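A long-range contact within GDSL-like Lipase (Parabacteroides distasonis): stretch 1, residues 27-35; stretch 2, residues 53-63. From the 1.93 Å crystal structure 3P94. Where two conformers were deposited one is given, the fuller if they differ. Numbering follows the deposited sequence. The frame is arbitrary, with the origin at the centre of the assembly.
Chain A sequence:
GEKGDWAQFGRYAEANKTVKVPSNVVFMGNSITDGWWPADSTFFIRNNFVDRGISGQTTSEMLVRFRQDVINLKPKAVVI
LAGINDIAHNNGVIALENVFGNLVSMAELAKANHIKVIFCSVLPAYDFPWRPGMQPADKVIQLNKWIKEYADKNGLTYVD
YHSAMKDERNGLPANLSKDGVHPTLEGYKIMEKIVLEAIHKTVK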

# COMPACT_ATOMS: atom_id res chain seq x y z
N PHE A 27 -6.82 2.86 4.21
CA PHE A 27 -5.43 2.63 3.81
C PHE A 27 -5.24 1.13 3.63
O PHE A 27 -5.28 0.38 4.62
N MSE A 28 -5.10 0.70 2.38
CA MSE A 28 -4.90 -0.71 2.00
C MSE A 28 -3.39 -0.91 1.79
O MSE A 28 -2.75 -0.12 1.08
N GLY A 29 -2.84 -1.92 2.44
CA GLY A 29 -1.42 -2.18 2.30
C GLY A 29 -0.85 -3.40 2.99
O GLY A 29 -1.57 -4.28 3.48
N ASN A 30 0.46 -3.44 2.99
CA ASN A 30 1.30 -4.51 3.53
C ASN A 30 1.93 -4.10 4.87
O ASN A 30 1.30 -3.38 5.65
N SER A 31 3.18 -4.56 5.13
CA SER A 31 3.93 -4.29 6.36
C SER A 31 4.24 -2.79 6.55
O SER A 31 4.35 -2.32 7.69
N ILE A 32 4.36 -2.04 5.45
CA ILE A 32 4.63 -0.59 5.54
C ILE A 32 3.38 0.12 6.12
O ILE A 32 3.52 0.95 7.01
N THR A 33 2.18 -0.26 5.67
CA THR A 33 0.94 0.29 6.22
C THR A 33 0.74 -0.27 7.64
O THR A 33 0.39 0.48 8.55
N ASP A 34 0.99 -1.58 7.83
CA ASP A 34 0.83 -2.24 9.15
C ASP A 34 1.82 -1.69 10.23
O ASP A 34 1.51 -1.72 11.42
N GLY A 35 2.96 -1.16 9.80
CA GLY A 35 3.96 -0.60 10.70
C GLY A 35 3.73 0.85 11.09
O GLY A 35 4.43 1.39 11.95
N GLY A 53 -3.79 -2.27 6.77
CA GLY A 53 -2.50 -2.84 6.37
C GLY A 53 -2.28 -4.19 7.04
O GLY A 53 -2.67 -4.36 8.20
N ILE A 54 -1.72 -5.17 6.32
CA ILE A 54 -1.42 -6.50 6.89
C ILE A 54 -0.00 -6.90 6.48
O ILE A 54 0.27 -7.08 5.28
N SER A 55 0.88 -7.09 7.49
CA SER A 55 2.26 -7.49 7.28
C SER A 55 2.41 -8.70 6.35
O SER A 55 1.64 -9.65 6.47
N GLY A 56 3.39 -8.63 5.45
CA GLY A 56 3.76 -9.69 4.51
C GLY A 56 2.87 -9.94 3.31
O GLY A 56 3.21 -10.79 2.48
N GLN A 57 1.74 -9.23 3.20
CA GLN A 57 0.80 -9.46 2.12
C GLN A 57 1.29 -8.95 0.76
O GLN A 57 1.98 -7.93 0.68
N THR A 58 0.91 -9.67 -0.29
CA THR A 58 1.20 -9.30 -1.67
C THR A 58 -0.10 -8.74 -2.27
O THR A 58 -1.15 -8.78 -1.61
N THR A 59 -0.05 -8.26 -3.52
CA THR A 59 -1.23 -7.72 -4.21
C THR A 59 -2.31 -8.81 -4.39
O THR A 59 -3.49 -8.46 -4.50
N SER A 60 -1.92 -10.12 -4.41
CA SER A 60 -2.86 -11.23 -4.57
C SER A 60 -3.81 -11.34 -3.36
O SER A 60 -5.02 -11.36 -3.56
N GLU A 61 -3.28 -11.36 -2.12
CA GLU A 61 -4.12 -11.43 -0.91
C GLU A 61 -4.97 -10.19 -0.80
O GLU A 61 -6.14 -10.25 -0.43
N MSE A 62 -4.39 -9.06 -1.17
CA MSE A 62 -5.06 -7.78 -1.12
C MSE A 62 -6.26 -7.72 -2.06
O MSE A 62 -7.32 -7.24 -1.65
N LEU A 63 -6.11 -8.22 -3.30
CA LEU A 63 -7.22 -8.25 -4.27
C LEU A 63 -8.38 -9.11 -3.72
O LEU A 63 -9.55 -8.74 -3.86

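The polar heart of this contact is the carboxylate of Asp34. Its CA-to-CB bond points toward the second stretch, and with chi1 in t (-151°) its OD2 receives two hydrogen bonds from Ser55, one from the backbone N at 2.8 Å and one from the side-chain OG at 2.9 Å. Aspartate suits this place because one acceptor oxygen can take both donors; serine, with chi1 in m, is short enough to bring its hydroxyl and its own amide to the same atom. Nearby, the backbone bond from Ile54 N to Gly29 O (3.0 Å) holds the two stretches close here.

That closeness leaves little room at Gly53. The Thr33 methyl CG2 lies 3.6 Å from Gly53 CA, and a CB on Gly53 would clash with Thr33 CB and Asp34 N. Ser31 and Ser55 also approach closely, their CA atoms 3.7 Å apart, which small side chains directed sideways can accommodate.

The apolar part is built by two selenomethionines. Met62 points toward the first stretch from its helix, with chi1 m and chi2 t; its CG lies 3.9 Å from SE of Met28, whose chi1 is t with chi2 and chi3 both p. Met62 CE reaches 3.8 Å from both Gly29 C and Asn30 CB. Long, flexible thioether-type chains, here carrying selenium, fill such buried space without needing polar partners. Ile54, by contrast, points away.

Asn30 links apolar and polar parts. Its chi1 is p, and OD1 caps the following helix by accepting from Ile32 N at 3.0 Å, a common role for asparagine. Its ND2 donates to a water at 2.7 Å, and that water donates to Gln57 O at 2.9 Å, bridging the stretches; directly, Asn30 CB touches Gln57 O at 3.6 Å.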

# COMPACT_ATOMS: atom_id res chain seq x y z
CB PHE A 27 -4.42 3.21 4.83
CG PHE A 27 -4.13 4.69 4.68
CD1 PHE A 27 -5.14 5.64 4.80
CD2 PHE A 27 -2.82 5.14 4.47
CE1 PHE A 27 -4.86 7.00 4.65
CE2 PHE A 27 -2.54 6.50 4.35
CZ PHE A 27 -3.56 7.42 4.45
CB MSE A 28 -5.75 -1.01 0.73
CG MSE A 28 -5.55 -2.38 0.11
SE MSE A 28 -5.71 -3.87 1.39
CE MSE A 28 -7.31 -3.48 2.19
CB ASN A 30 2.36 -4.86 2.48
CG ASN A 30 3.15 -3.68 1.93
OD1 ASN A 30 3.55 -2.74 2.65
ND2 ASN A 30 3.41 -3.72 0.64
CB SER A 31 5.22 -5.11 6.40
OG SER A 31 5.87 -5.11 5.14
CB ILE A 32 5.10 0.01 4.20
CG1 ILE A 32 6.47 -0.62 3.82
CG2 ILE A 32 5.21 1.54 4.29
CD1 ILE A 32 6.92 -0.40 2.40
CB THR A 33 -0.25 0.01 5.27
OG1 THR A 33 0.04 0.55 3.98
CG2 THR A 33 -1.55 0.62 5.78
CB ASP A 34 0.99 -3.77 9.02
CG ASP A 34 0.23 -4.60 10.05
OD1 ASP A 34 -0.46 -4.01 10.91
OD2 ASP A 34 0.28 -5.84 9.96
CB ILE A 54 -2.44 -7.61 6.53
CG1 ILE A 54 -3.84 -7.30 7.11
CG2 ILE A 54 -1.95 -8.98 7.08
CD1 ILE A 54 -4.94 -8.36 6.82
CB SER A 55 2.94 -7.81 8.60
OG SER A 55 3.05 -6.62 9.37
CB GLN A 57 -0.56 -8.83 2.43
CG GLN A 57 -1.32 -9.62 3.49
CD GLN A 57 -2.82 -9.62 3.28
OE1 GLN A 57 -3.39 -8.70 2.68
NE2 GLN A 57 -3.49 -10.67 3.75
CB THR A 58 1.76 -10.48 -2.48
OG1 THR A 58 0.70 -11.36 -2.88
CG2 THR A 58 2.90 -11.21 -1.79
CB THR A 59 -0.84 -7.10 -5.55
OG1 THR A 59 -0.25 -8.10 -6.37
CG2 THR A 59 0.08 -5.88 -5.40
CB SER A 60 -2.14 -12.54 -4.82
OG SER A 60 -1.58 -12.55 -6.13
CB GLU A 61 -3.30 -11.60 0.38
CG GLU A 61 -2.56 -12.92 0.47
CD GLU A 61 -1.09 -12.85 0.08
OE1 GLU A 61 -0.71 -11.92 -0.66
OE2 GLU A 61 -0.32 -13.70 0.57
CB MSE A 62 -4.06 -6.66 -1.40
CG MSE A 62 -3.18 -6.38 -0.23
SE MSE A 62 -2.11 -4.84 -0.67
CE MSE A 62 -0.39 -5.60 -0.05
CB LEU A 63 -6.74 -8.78 -5.64
CG LEU A 63 -7.82 -8.98 -6.73
CD1 LEU A 63 -8.59 -7.67 -7.02
CD2 LEU A 63 -7.22 -9.52 -8.01
O HOH W 1 3.14 -5.85 -1.03